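Local coordinates for outer membrane protein SusF (Bacteroides thetaiotaomicron, PDB 4FE9), which binds starch at the cell surface through its carbohydrate-binding modules, before the polysaccharide is transported into the periplasm for degradation, at residues A[95-100]-A[138-142]; A[454-458]-A[466-470]; A[430-434]-A[458-462]. All blocks are in the same frame, centred on the assembly; numbering follows the deposited sequence.

Interaction 1 (A[95-100]-A[138-142]); sequences LDSVTQ and ITLQP. With EDO (1,2-ethanediol), chain D.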
loop_
_atom_site.group_PDB
_atom_site.type_symbol
_atom_site.label_atom_id
_atom_site.label_comp_id
_atom_site.label_asym_id
_atom_site.label_seq_id
_atom_site.Cartn_x
_atom_site.Cartn_y
_atom_site.Cartn_z
ATOM N N LEU A 95 0.344 -18.722 22.488
ATOM C CA LEU A 95 1.104 -19.200 21.334
ATOM C C LEU A 95 0.296 -18.956 20.040
ATOM O O LEU A 95 0.813 -18.457 19.056
ATOM C CB LEU A 95 1.407 -20.688 21.481
ATOM C CG LEU A 95 2.238 -21.317 20.343
ATOM C CD1 LEU A 95 3.596 -20.621 20.178
ATOM C CD2 LEU A 95 2.452 -22.812 20.641
ATOM N N ASP A 96 -0.976 -19.282 20.100
ATOM C CA ASP A 96 -1.917 -19.029 19.000
ATOM C C ASP A 96 -1.988 -17.535 18.671
ATOM O O ASP A 96 -1.729 -17.143 17.559
ATOM C CB ASP A 96 -3.297 -19.613 19.394
ATOM C CG ASP A 96 -4.363 -19.454 18.291
ATOM O OD1 ASP A 96 -4.028 -19.502 17.085
ATOM O OD2 ASP A 96 -5.538 -19.232 18.648
ATOM N N SER A 97 -2.126 -16.699 19.701
ATOM C CA SER A 97 -2.076 -15.234 19.538
ATOM C C SER A 97 -0.782 -14.761 18.896
ATOM O O SER A 97 -0.775 -13.887 18.029
ATOM C CB SER A 97 -2.265 -14.536 20.902
ATOM O OG SER A 97 -3.611 -14.617 21.313
ATOM N N VAL A 98 0.330 -15.264 19.381
ATOM C CA VAL A 98 1.589 -14.788 18.876
ATOM C C VAL A 98 1.790 -15.239 17.412
ATOM O O VAL A 98 2.372 -14.514 16.598
ATOM C CB VAL A 98 2.766 -15.240 19.807
ATOM C CG1 VAL A 98 4.071 -15.053 19.123
ATOM C CG2 VAL A 98 2.734 -14.419 21.113
ATOM N N THR A 99 1.284 -16.434 17.078
ATOM C CA THR A 99 1.408 -16.964 15.724
ATOM C C THR A 99 0.626 -16.055 14.740
ATOM O O THR A 99 1.122 -15.711 13.648
ATOM C CB THR A 99 0.841 -18.451 15.627
ATOM O OG1 THR A 99 1.649 -19.331 16.423
ATOM C CG2 THR A 99 0.886 -18.947 14.162
ATOM N N GLN A 100 -0.543 -15.589 15.180
ATOM C CA GLN A 100 -1.426 -14.832 14.287
ATOM C C GLN A 100 -0.882 -13.412 14.088
ATOM O O GLN A 100 -0.774 -12.962 12.989
ATOM C CB GLN A 100 -2.868 -14.843 14.833
ATOM C CG GLN A 100 -3.510 -16.267 14.867
ATOM C CD GLN A 100 -4.979 -16.249 15.302
ATOM O OE1 GLN A 100 -5.707 -15.356 14.953
ATOM N NE2 GLN A 100 -5.415 -17.299 15.994
ATOM N N ILE A 138 8.396 -25.726 15.252
ATOM C CA ILE A 138 7.115 -26.373 15.342
ATOM C C ILE A 138 6.149 -25.654 14.381
ATOM O O ILE A 138 6.529 -24.664 13.706
ATOM C CB ILE A 138 6.544 -26.310 16.786
ATOM C CG1 ILE A 138 6.252 -24.865 17.164
ATOM C CG2 ILE A 138 7.551 -26.940 17.823
ATOM C CD1 ILE A 138 5.350 -24.753 18.340
ATOM N N THR A 139 4.957 -26.210 14.236
ATOM C CA THR A 139 3.908 -25.544 13.480
ATOM C C THR A 139 2.604 -25.520 14.239
ATOM O O THR A 139 2.423 -26.270 15.210
ATOM C CB THR A 139 3.664 -26.235 12.176
ATOM O OG1 THR A 139 3.042 -27.511 12.426
ATOM C CG2 THR A 139 4.994 -26.406 11.407
ATOM N N LEU A 140 1.770 -24.533 13.901
ATOM C CA LEU A 140 0.498 -24.350 14.552
ATOM C C LEU A 140 -0.502 -23.875 13.490
ATOM O O LEU A 140 -0.174 -23.031 12.642
ATOM C CB LEU A 140 0.601 -23.300 15.684
ATOM C CG LEU A 140 -0.678 -22.943 16.462
ATOM C CD1 LEU A 140 -0.417 -22.675 17.961
ATOM C CD2 LEU A 140 -1.397 -21.744 15.836
ATOM N N GLN A 141 -1.692 -24.430 13.528
ATOM C CA GLN A 141 -2.737 -24.022 12.604
ATOM C C GLN A 141 -3.854 -23.368 13.373
ATOM O O GLN A 141 -4.555 -24.028 14.155
ATOM C CB GLN A 141 -3.286 -25.244 11.858
ATOM C CG GLN A 141 -4.432 -24.892 10.861
ATOM C CD GLN A 141 -5.143 -26.132 10.353
ATOM O OE1 GLN A 141 -4.647 -27.229 10.492
ATOM N NE2 GLN A 141 -6.325 -25.959 9.835
ATOM N N PRO A 142 -4.073 -22.078 13.124
ATOM C CA PRO A 142 -5.145 -21.387 13.823
ATOM C C PRO A 142 -6.485 -22.009 13.487
ATOM O O PRO A 142 -6.572 -22.787 12.546
ATOM C CB PRO A 142 -5.067 -19.963 13.270
ATOM C CG PRO A 142 -3.652 -19.793 12.861
ATOM C CD PRO A 142 -3.229 -21.155 12.344
HETATM C C1 EDO D . -8.290 -29.080 9.908
HETATM O O1 EDO D . -8.749 -28.031 9.032
HETATM C C2 EDO D . -8.736 -28.770 11.329
HETATM O O2 EDO D . -10.096 -28.269 11.327
#

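Interaction 2 (A[454-458]-A[466-470]); sequences TGQKV and TGRIE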
loop_
_atom_site.group_PDB
_atom_site.type_symbol
_atom_site.label_atom_id
_atom_site.label_comp_id
_atom_site.label_asym_id
_atom_site.label_seq_id
_atom_site.Cartn_x
_atom_site.Cartn_y
_atom_site.Cartn_z
ATOM N N THR A 454 -3.437 15.939 -43.563
ATOM C CA THR A 454 -2.379 15.013 -43.962
ATOM C C THR A 454 -1.007 15.663 -43.983
ATOM O O THR A 454 -0.862 16.842 -44.339
ATOM C CB THR A 454 -2.661 14.400 -45.323
ATOM O OG1 THR A 454 -4.065 14.201 -45.460
ATOM C CG2 THR A 454 -1.941 13.044 -45.471
ATOM N N GLY A 455 -0.021 14.925 -43.479
ATOM C CA GLY A 455 1.378 15.336 -43.556
ATOM C C GLY A 455 1.741 16.459 -42.618
ATOM O O GLY A 455 2.891 16.840 -42.530
ATOM N N GLN A 456 0.755 17.008 -41.921
ATOM C CA GLN A 456 1.041 17.881 -40.784
ATOM C C GLN A 456 1.564 17.059 -39.587
ATOM O O GLN A 456 1.460 15.840 -39.571
ATOM C CB GLN A 456 -0.211 18.663 -40.373
ATOM C CG GLN A 456 -0.560 19.835 -41.261
ATOM C CD GLN A 456 -1.719 20.665 -40.697
ATOM O OE1 GLN A 456 -2.725 20.114 -40.240
ATOM N NE2 GLN A 456 -1.551 21.981 -40.675
ATOM N N LYS A 457 2.074 17.752 -38.577
ATOM C CA LYS A 457 2.460 17.113 -37.320
ATOM C C LYS A 457 2.343 18.078 -36.136
ATOM O O LYS A 457 2.250 19.288 -36.332
ATOM C CB LYS A 457 3.891 16.518 -37.425
ATOM C CG LYS A 457 4.903 17.409 -38.088
ATOM C CD LYS A 457 6.315 16.779 -38.081
ATOM C CE LYS A 457 6.322 15.435 -38.760
ATOM N NZ LYS A 457 7.610 15.175 -39.439
ATOM N N VAL A 458 2.310 17.537 -34.910
ATOM C CA VAL A 458 2.195 18.378 -33.680
ATOM C C VAL A 458 3.574 18.725 -33.106
ATOM O O VAL A 458 4.416 17.859 -33.008
ATOM C CB VAL A 458 1.381 17.638 -32.551
ATOM C CG1 VAL A 458 1.150 18.562 -31.382
ATOM C CG2 VAL A 458 0.077 17.105 -33.087
ATOM N N THR A 466 3.535 25.407 -24.548
ATOM C CA THR A 466 3.072 25.925 -25.821
ATOM C C THR A 466 3.132 24.829 -26.791
ATOM O O THR A 466 3.784 23.835 -26.545
ATOM C CB THR A 466 3.972 27.069 -26.340
ATOM O OG1 THR A 466 5.260 26.538 -26.691
ATOM C CG2 THR A 466 4.122 28.162 -25.281
ATOM N N GLY A 467 2.458 24.993 -27.916
ATOM C CA GLY A 467 2.582 24.033 -29.003
ATOM C C GLY A 467 1.977 24.528 -30.302
ATOM O O GLY A 467 1.342 25.565 -30.330
ATOM N N ARG A 468 2.133 23.742 -31.359
ATOM C CA ARG A 468 1.701 24.141 -32.693
ATOM C C ARG A 468 1.260 22.893 -33.386
ATOM O O ARG A 468 1.811 21.816 -33.131
ATOM C CB ARG A 468 2.877 24.766 -33.487
ATOM C CG ARG A 468 3.436 26.065 -32.891
ATOM C CD ARG A 468 4.651 26.619 -33.720
ATOM N NE ARG A 468 5.900 25.890 -33.445
ATOM C CZ ARG A 468 6.422 24.972 -34.258
ATOM N NH1 ARG A 468 5.828 24.689 -35.413
ATOM N NH2 ARG A 468 7.510 24.305 -33.902
ATOM N N ILE A 469 0.339 23.034 -34.339
ATOM C CA ILE A 469 0.143 22.013 -35.374
ATOM C C ILE A 469 0.496 22.561 -36.760
ATOM O O ILE A 469 0.020 23.629 -37.144
ATOM C CB ILE A 469 -1.320 21.498 -35.395
ATOM C CG1 ILE A 469 -1.644 20.743 -34.097
ATOM C CG2 ILE A 469 -1.555 20.619 -36.595
ATOM C CD1 ILE A 469 -2.891 21.239 -33.399
ATOM N N GLU A 470 1.300 21.800 -37.516
ATOM C CA GLU A 470 1.941 22.301 -38.767
ATOM C C GLU A 470 2.369 21.169 -39.703
ATOM O O GLU A 470 2.565 20.010 -39.296
ATOM C CB GLU A 470 3.156 23.163 -38.450
ATOM C CG GLU A 470 2.829 24.590 -38.046
ATOM C CD GLU A 470 4.062 25.469 -38.010
ATOM O OE1 GLU A 470 3.914 26.709 -37.876
ATOM O OE2 GLU A 470 5.179 24.924 -38.148
ATOM O OXT GLU A 470 2.604 21.403 -40.890
#

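Interaction 3 (A[430-434]-A[458-462]); sequences EFIIF and VYLNF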
loop_
_atom_site.group_PDB
_atom_site.type_symbol
_atom_site.label_atom_id
_atom_site.label_comp_id
_atom_site.label_asym_id
_atom_site.label_seq_id
_atom_site.Cartn_x
_atom_site.Cartn_y
_atom_site.Cartn_z
ATOM N N GLU A 430 -5.169 12.992 -21.380
ATOM C CA GLU A 430 -5.035 13.478 -22.733
ATOM C C GLU A 430 -5.050 14.977 -22.759
ATOM O O GLU A 430 -5.307 15.645 -21.724
ATOM C CB GLU A 430 -6.109 12.874 -23.670
ATOM C CG GLU A 430 -7.554 13.461 -23.454
ATOM C CD GLU A 430 -8.472 13.249 -24.650
ATOM O OE1 GLU A 430 -7.982 13.331 -25.830
ATOM O OE2 GLU A 430 -9.709 13.129 -24.422
ATOM N N PHE A 431 -4.611 15.523 -23.882
ATOM C CA PHE A 431 -4.548 16.953 -24.035
ATOM C C PHE A 431 -4.489 17.322 -25.520
ATOM O O PHE A 431 -4.551 16.455 -26.409
ATOM C CB PHE A 431 -3.301 17.494 -23.307
ATOM C CG PHE A 431 -2.038 16.851 -23.756
ATOM C CD1 PHE A 431 -1.324 17.376 -24.822
ATOM C CD2 PHE A 431 -1.620 15.654 -23.195
ATOM C CE1 PHE A 431 -0.159 16.770 -25.263
ATOM C CE2 PHE A 431 -0.447 15.053 -23.616
ATOM C CZ PHE A 431 0.261 15.591 -24.681
ATOM N N ILE A 432 -4.490 18.603 -25.770
ATOM C CA ILE A 432 -4.523 19.133 -27.135
ATOM C C ILE A 432 -3.907 20.564 -27.106
ATOM O O ILE A 432 -3.454 21.029 -26.050
ATOM C CB ILE A 432 -5.990 19.124 -27.689
ATOM C CG1 ILE A 432 -6.018 19.184 -29.229
ATOM C CG2 ILE A 432 -6.826 20.253 -27.050
ATOM C CD1 ILE A 432 -5.326 18.031 -29.899
ATOM N N ILE A 433 -3.819 21.214 -28.265
ATOM C CA ILE A 433 -3.374 22.625 -28.343
ATOM C C ILE A 433 -4.533 23.542 -28.755
ATOM O O ILE A 433 -5.191 23.284 -29.761
ATOM C CB ILE A 433 -2.237 22.788 -29.397
ATOM C CG1 ILE A 433 -1.005 22.050 -28.948
ATOM C CG2 ILE A 433 -1.915 24.229 -29.631
ATOM C CD1 ILE A 433 -0.811 20.807 -29.707
ATOM N N PHE A 434 -4.755 24.621 -27.992
ATOM C CA PHE A 434 -5.651 25.714 -28.412
ATOM C C PHE A 434 -4.860 26.996 -28.333
ATOM O O PHE A 434 -4.323 27.329 -27.264
ATOM C CB PHE A 434 -6.868 25.850 -27.462
ATOM C CG PHE A 434 -7.800 24.628 -27.441
ATOM C CD1 PHE A 434 -8.419 24.175 -28.626
ATOM C CD2 PHE A 434 -8.261 24.109 -26.200
ATOM C CE1 PHE A 434 -9.375 23.107 -28.589
ATOM C CE2 PHE A 434 -9.195 23.072 -26.151
ATOM C CZ PHE A 434 -9.740 22.547 -27.365
ATOM N N VAL A 458 2.310 17.537 -34.910
ATOM C CA VAL A 458 2.195 18.378 -33.680
ATOM C C VAL A 458 3.574 18.725 -33.106
ATOM O O VAL A 458 4.416 17.859 -33.008
ATOM C CB VAL A 458 1.381 17.638 -32.551
ATOM C CG1 VAL A 458 1.150 18.562 -31.382
ATOM C CG2 VAL A 458 0.077 17.105 -33.087
ATOM N N TYR A 459 3.726 19.941 -32.569
ATOM C CA TYR A 459 4.941 20.321 -31.830
ATOM C C TYR A 459 4.612 20.764 -30.407
ATOM O O TYR A 459 3.913 21.756 -30.213
ATOM C CB TYR A 459 5.706 21.460 -32.561
ATOM C CG TYR A 459 6.139 21.112 -33.978
ATOM C CD1 TYR A 459 7.486 20.947 -34.302
ATOM C CD2 TYR A 459 5.201 20.915 -34.976
ATOM C CE1 TYR A 459 7.866 20.535 -35.566
ATOM C CE2 TYR A 459 5.572 20.539 -36.243
ATOM C CZ TYR A 459 6.905 20.374 -36.542
ATOM O OH TYR A 459 7.253 20.027 -37.808
ATOM N N LEU A 460 5.264 20.141 -29.418
ATOM C CA LEU A 460 4.986 20.449 -28.013
ATOM C C LEU A 460 6.215 20.919 -27.287
ATOM O O LEU A 460 7.207 20.188 -27.184
ATOM C CB LEU A 460 4.423 19.221 -27.288
ATOM C CG LEU A 460 3.240 18.509 -27.930
ATOM C CD1 LEU A 460 3.103 17.109 -27.379
ATOM C CD2 LEU A 460 1.976 19.305 -27.693
ATOM N N ASN A 461 6.113 22.075 -26.666
ATOM C CA ASN A 461 7.105 22.493 -25.719
ATOM C C ASN A 461 6.575 22.411 -24.303
ATOM O O ASN A 461 5.924 23.331 -23.824
ATOM C CB ASN A 461 7.555 23.918 -26.028
ATOM C CG ASN A 461 8.756 24.333 -25.217
ATOM O OD1 ASN A 461 8.899 23.951 -24.051
ATOM N ND2 ASN A 461 9.570 25.212 -25.787
ATOM N N PHE A 462 6.893 21.324 -23.613
ATOM C CA PHE A 462 6.364 21.115 -22.281
ATOM C C PHE A 462 6.966 22.048 -21.292
ATOM O O PHE A 462 6.339 22.384 -20.297
ATOM C CB PHE A 462 6.563 19.684 -21.830
ATOM C CG PHE A 462 5.627 18.732 -22.451
ATOM C CD1 PHE A 462 4.310 18.665 -22.027
ATOM C CD2 PHE A 462 6.076 17.815 -23.381
ATOM C CE1 PHE A 462 3.433 17.760 -22.598
ATOM C CE2 PHE A 462 5.222 16.878 -23.928
ATOM C CZ PHE A 462 3.892 16.836 -23.525
#

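Interaction 1 (A[95-100]-A[138-142])
Leu140 is the apolar tooth on which helix 92-102 rests, and its two methyls divide the work. CD1 slides past Leu95, 3.8 Å from Leu95 CG, while CD2 packs against Thr99 and lies 3.7 Å from Asp96 OD1. Two residues earlier on the same side of the strand, Ile138 meets Leu95 tip to tip, with Ile138 CD1 4.2 Å from Leu95 CD2. At the other end Gln100 runs alongside Pro142 in the opposite sense, bringing Gln100 NE2 within 3.8 Å of Pro142 CB.

Gln100 NE2 donates to Asp96 OD1 at 2.8 Å, with the acceptor in the plane of the amide but the donor well above the carboxylate plane; Gln100 OE1 in turn takes a hydrogen bond from Arg106, beyond the helix. Thr99 holds OG1 beside its backbone N (chi1 -65°) and donates it to Leu95 O, which Thr99 N reaches from the opposite face. Further out, Leu95 also touches Leu113, Ile39, Val49 and Ile51, so the helix is seated on several strands of this E-set-like domain.

No hydrogen bond joins the two segments. Van der Waals contacts carry the nearly right-angled crossing: Asp96 OD1, Thr99 OG1 and Gln100 NE2 rest on strand carbon while hydrogen-bonding within the helix.

Interaction 2 (A[454-458]-A[466-470])
A beta-hairpin closes the third carbohydrate-binding module, and this contact is its open end, where the residues leading into strand 458-461 meet the last strand of the chain, 466-469, and the C-terminus itself. Val458 and Ile469 form an antiparallel non-hydrogen-bonded pair with alpha carbons 4.5 Å apart. Their side chains lie side by side on one face and point the same way, Val458 CG2 resting 4.1 Å from Ile469 CG1. The tie next to them is made by backbone: Glu470 N donates to Lys457 O at 2.9 Å. A return bond from Lys457 N to the terminal carboxylate oxygen Glu470 O is modelled at an improbably short 2.4 Å, so its exact length is doubtful. The alpha carbons of the bridge pair each make a CA-H...O contact to the carbonyl before the partner, Val458 CA lying 3.5 Å from Arg468 O.

Gln456 then crosses Ile469 at about a right angle. Its chi1 of -77° puts CG beside the backbone N and alongside the terminal carboxylate, and the extended remainder carries the amide across to Ile469, with Gln456 OE1 3.9 Å from Ile469 CG2. That oxygen is not left to the methyl alone, since it accepts a hydrogen bond from Lys453 N. On the last strand, Arg468 NH1 makes a 2.8 Å salt bridge to Glu470 OE2, tying two residues of the same chain end together at the surface. Arg468 NH2 makes a further salt bridge to Glu400, and the guanidinium also makes a cation-pi contact with Tyr459.

Strand 458-461 is the middle one of three, between 401-402 and 466-469. Val458 N is hydrogen-bonded to Ser403 OG, the Val458 side chain packs on Phe406 and on Val412 and Ile414 of strand 410-415, and Ile469 reaches Val450.

Interaction 3 (A[430-434]-A[458-462])
Phe431 carries the first half of the contact, meeting both Leu460 and Phe462. Its ring carbon CE1 lies 3.9 Å from Leu460 CD1, and the methyl sits at the edge of the ring, near its plane, with the two side chains arriving from opposite directions. The neighbouring ring carbon continues the line: Phe431 CZ is 4.0 Å from Phe462 CZ. The two rings make an offset edge-to-face pair, the edge of Phe462 turned toward the face of Phe431, with centroids 6.0 Å apart and planes at 75°. Phe431 CB already faces the other strand, and chi1 of 55°, with CG between the backbone N and the carbonyl carbon, sets the direction in which the ring leaves it. Phe462 is held from other sides too, by an edge-to-face contact with Phe401 and by packing on Ile438 and Tyr440.

Ile432 has its CB turned away from the other strand, as the alternation of a strand requires, and its side chain packs on Val412 and Ile414. The two strands belong to different sheets, and the axes of the two short segments approach to 9.0 Å and cross at 99°, so this is local near-orthogonal packing across a buried apolar core. In this it departs from the more nearly aligned sheet packing usual in immunoglobulin-like sandwiches.

Ile433 fills the second half. Its terminal methyl CD1 enters between two residues of strand 458-461: it is 3.8 Å from Leu460 CD2, whose side chain it passes at a slant, and 3.4 Å from Val458 CG1. The latter is closer than ordinary carbon contact, and the second torsion of Ile433 also lies away from a staggered value, both consistent with tight filling here. Leu460 also packs on Phe391, in a loop.

How the interactions relate
Interactions 2 and 3 belong to one module and share Val458, which pairs along the hairpin in the first and faces the core in the second. Their centres are 9 Å apart, and hydrogen bonds probably join them, from Tyr459 N to Arg468 O (2.7 Å) and from Asn461 N to Thr466 O (2.9 Å). Gly467 O also packs on Ile433 CG2. Interaction 1 lies in the N-terminal domain on the opposite side of the chain's centre, its centre 66 Å from that of interaction 2 and 59 Å from that of interaction 3. None of the three lies at a glycan pocket; the side chain of Val458 is about 13 Å from the bound sodium ion.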